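Local coordinates for protein shikimate 5-dehydrogenase (Thermus thermophilus, PDB 2D5C) that catalyses the reversible NADPH-linked reduction of 3-dehydroshikimate to shikimate, a step of chorismate and aromatic amino acid biosynthesis, at residues A237-F240 / R241-G245. Numbering follows the deposited sequence.
Sequences ALAF and RLWTG. With SO4 (sulfate ion), chain F.
The indole of Trp243 lies against the preceding helical turn, with the methyl of Ala239 over one face: CB stands 4.2 Å from the centroid of the six-membered ring, 15° off its normal, a CH-pi contact. Ala239 O lies over the same face, offset toward the rim and 3.3 Å from Trp243 CD2. With CG anti to its own carbonyl carbon (chi1 -62°), the indole is carried back along the helix over residue 239. Its NE1 donates to Val87 O, and Phe4 stacks on the ring, which ties the helix to the mixed sheet of the substrate-binding domain. The Phe240 ring is met obliquely by Thr244, whose OG1 lies 3.4 Å from Phe240 CE2, and the Phe240 side chain also packs on helix 16-26 and Pro248. Over one face of the Arg241 guanidinium sits O3 of a sulfate, probably from the crystallisation liquor; Leu238 CD2 approaches the group obliquely, 3.4 Å from NH2.

Residues 237-244 form the C-terminal end of helix 229-244, which also carries the shikimate-binding Gln235, whose side chain lies about 5 Å from that of Ala239. Regular i to i+4 backbone bonds run to the last turn, where Phe240 O accepts twice, from Thr244 N and from Thr244 OG1, each at 2.9 Å and from opposite faces of the carbonyl plane. Thr244 OG1 in turn accepts a hydrogen bond from Leu246 N, so one hydroxyl links the helix end to the chain beyond Gly245, which leaves helical geometry with positive phi. Arg241 is bent at chi3, and NE donates to sulfate O1 at 3.1 Å through a bent bond (138°). A water bridges Leu238 O, Arg241 NH2 and the same sulfate oxygen, and Glu91 N of the second subunit also binds the anion, placing it at the dimer interface.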
loop_
_atom_site.group_PDB
_atom_site.type_symbol
_atom_site.label_atom_id
_atom_site.label_comp_id
_atom_site.label_asym_id
_atom_site.label_seq_id
_atom_site.Cartn_x
_atom_site.Cartn_y
_atom_site.Cartn_z
ATOM N N ALA A 237 14.869 -2.810 4.432
ATOM C CA ALA A 237 14.858 -2.505 2.999
ATOM C C ALA A 237 13.571 -3.019 2.370
ATOM O O ALA A 237 12.961 -2.356 1.526
ATOM C CB ALA A 237 16.057 -3.150 2.303
ATOM N N LEU A 238 13.160 -4.210 2.788
ATOM C CA LEU A 238 11.931 -4.789 2.255
ATOM C C LEU A 238 10.716 -3.972 2.655
ATOM O O LEU A 238 9.768 -3.843 1.874
ATOM C CB LEU A 238 11.763 -6.232 2.733
ATOM C CG LEU A 238 12.779 -7.222 2.172
ATOM C CD1 LEU A 238 12.546 -8.584 2.802
ATOM C CD2 LEU A 238 12.662 -7.305 0.664
ATOM N N ALA A 239 10.726 -3.419 3.860
ATOM C CA ALA A 239 9.589 -2.612 4.304
ATOM C C ALA A 239 9.542 -1.325 3.485
ATOM O O ALA A 239 8.470 -0.852 3.098
ATOM C CB ALA A 239 9.710 -2.274 5.795
ATOM N N PHE A 240 10.714 -0.752 3.227
ATOM C CA PHE A 240 10.782 0.477 2.441
ATOM C C PHE A 240 10.218 0.253 1.035
ATOM O O PHE A 240 9.540 1.127 0.483
ATOM C CB PHE A 240 12.231 0.974 2.350
ATOM C CG PHE A 240 12.341 2.413 1.945
ATOM C CD1 PHE A 240 12.498 3.407 2.903
ATOM C CD2 PHE A 240 12.255 2.770 0.600
ATOM C CE1 PHE A 240 12.572 4.759 2.528
ATOM C CE2 PHE A 240 12.325 4.103 0.213
ATOM C CZ PHE A 240 12.484 5.101 1.177
ATOM N N ARG A 241 10.502 -0.908 0.448
ATOM C CA ARG A 241 9.985 -1.203 -0.873
ATOM C C ARG A 241 8.474 -1.369 -0.785
ATOM O O ARG A 241 7.761 -0.968 -1.693
ATOM C CB ARG A 241 10.627 -2.468 -1.463
ATOM C CG ARG A 241 10.216 -2.723 -2.907
ATOM C CD ARG A 241 10.914 -3.940 -3.473
ATOM N NE ARG A 241 10.598 -5.140 -2.710
ATOM C CZ ARG A 241 11.185 -6.320 -2.889
ATOM N NH1 ARG A 241 12.133 -6.466 -3.810
ATOM N NH2 ARG A 241 10.817 -7.358 -2.146
ATOM N N LEU A 242 7.973 -1.967 0.298
ATOM C CA LEU A 242 6.519 -2.102 0.429
ATOM C C LEU A 242 5.883 -0.717 0.440
ATOM O O LEU A 242 4.862 -0.488 -0.205
ATOM C CB LEU A 242 6.123 -2.819 1.724
ATOM C CG LEU A 242 6.462 -4.299 1.875
ATOM C CD1 LEU A 242 5.933 -4.797 3.207
ATOM C CD2 LEU A 242 5.860 -5.090 0.735
ATOM N N TRP A 243 6.491 0.211 1.175
ATOM C CA TRP A 243 5.952 1.561 1.273
ATOM C C TRP A 243 6.051 2.412 0.009
ATOM O O TRP A 243 5.147 3.189 -0.277
ATOM C CB TRP A 243 6.648 2.344 2.394
ATOM C CG TRP A 243 6.475 1.775 3.753
ATOM C CD1 TRP A 243 5.365 1.141 4.256
ATOM C CD2 TRP A 243 7.438 1.803 4.811
ATOM N NE1 TRP A 243 5.588 0.769 5.565
ATOM C CE2 TRP A 243 6.852 1.163 5.929
ATOM C CE3 TRP A 243 8.743 2.310 4.923
ATOM C CZ2 TRP A 243 7.526 1.013 7.146
ATOM C CZ3 TRP A 243 9.419 2.161 6.145
ATOM C CH2 TRP A 243 8.806 1.517 7.234
ATOM N N THR A 244 7.139 2.268 -0.745
ATOM C CA THR A 244 7.360 3.119 -1.921
ATOM C C THR A 244 7.471 2.465 -3.292
ATOM O O THR A 244 7.336 3.148 -4.309
ATOM C CB THR A 244 8.666 3.903 -1.766
ATOM O OG1 THR A 244 9.765 2.976 -1.794
ATOM C CG2 THR A 244 8.693 4.654 -0.452
ATOM N N GLY A 245 7.755 1.165 -3.319
ATOM C CA GLY A 245 7.941 0.474 -4.576
ATOM C C GLY A 245 9.420 0.508 -4.948
ATOM O O GLY A 245 9.822 -0.007 -5.984
HETATM S S SO4 F . 6.982 -6.006 -2.919
HETATM O O1 SO4 F . 7.595 -4.916 -1.888
HETATM O O2 SO4 F . 5.621 -5.563 -3.148
HETATM O O3 SO4 F . 7.699 -6.043 -4.011
HETATM O O4 SO4 F . 6.966 -7.221 -2.144
HETATM O O HOH W 1 9.067 -5.902 0.175
#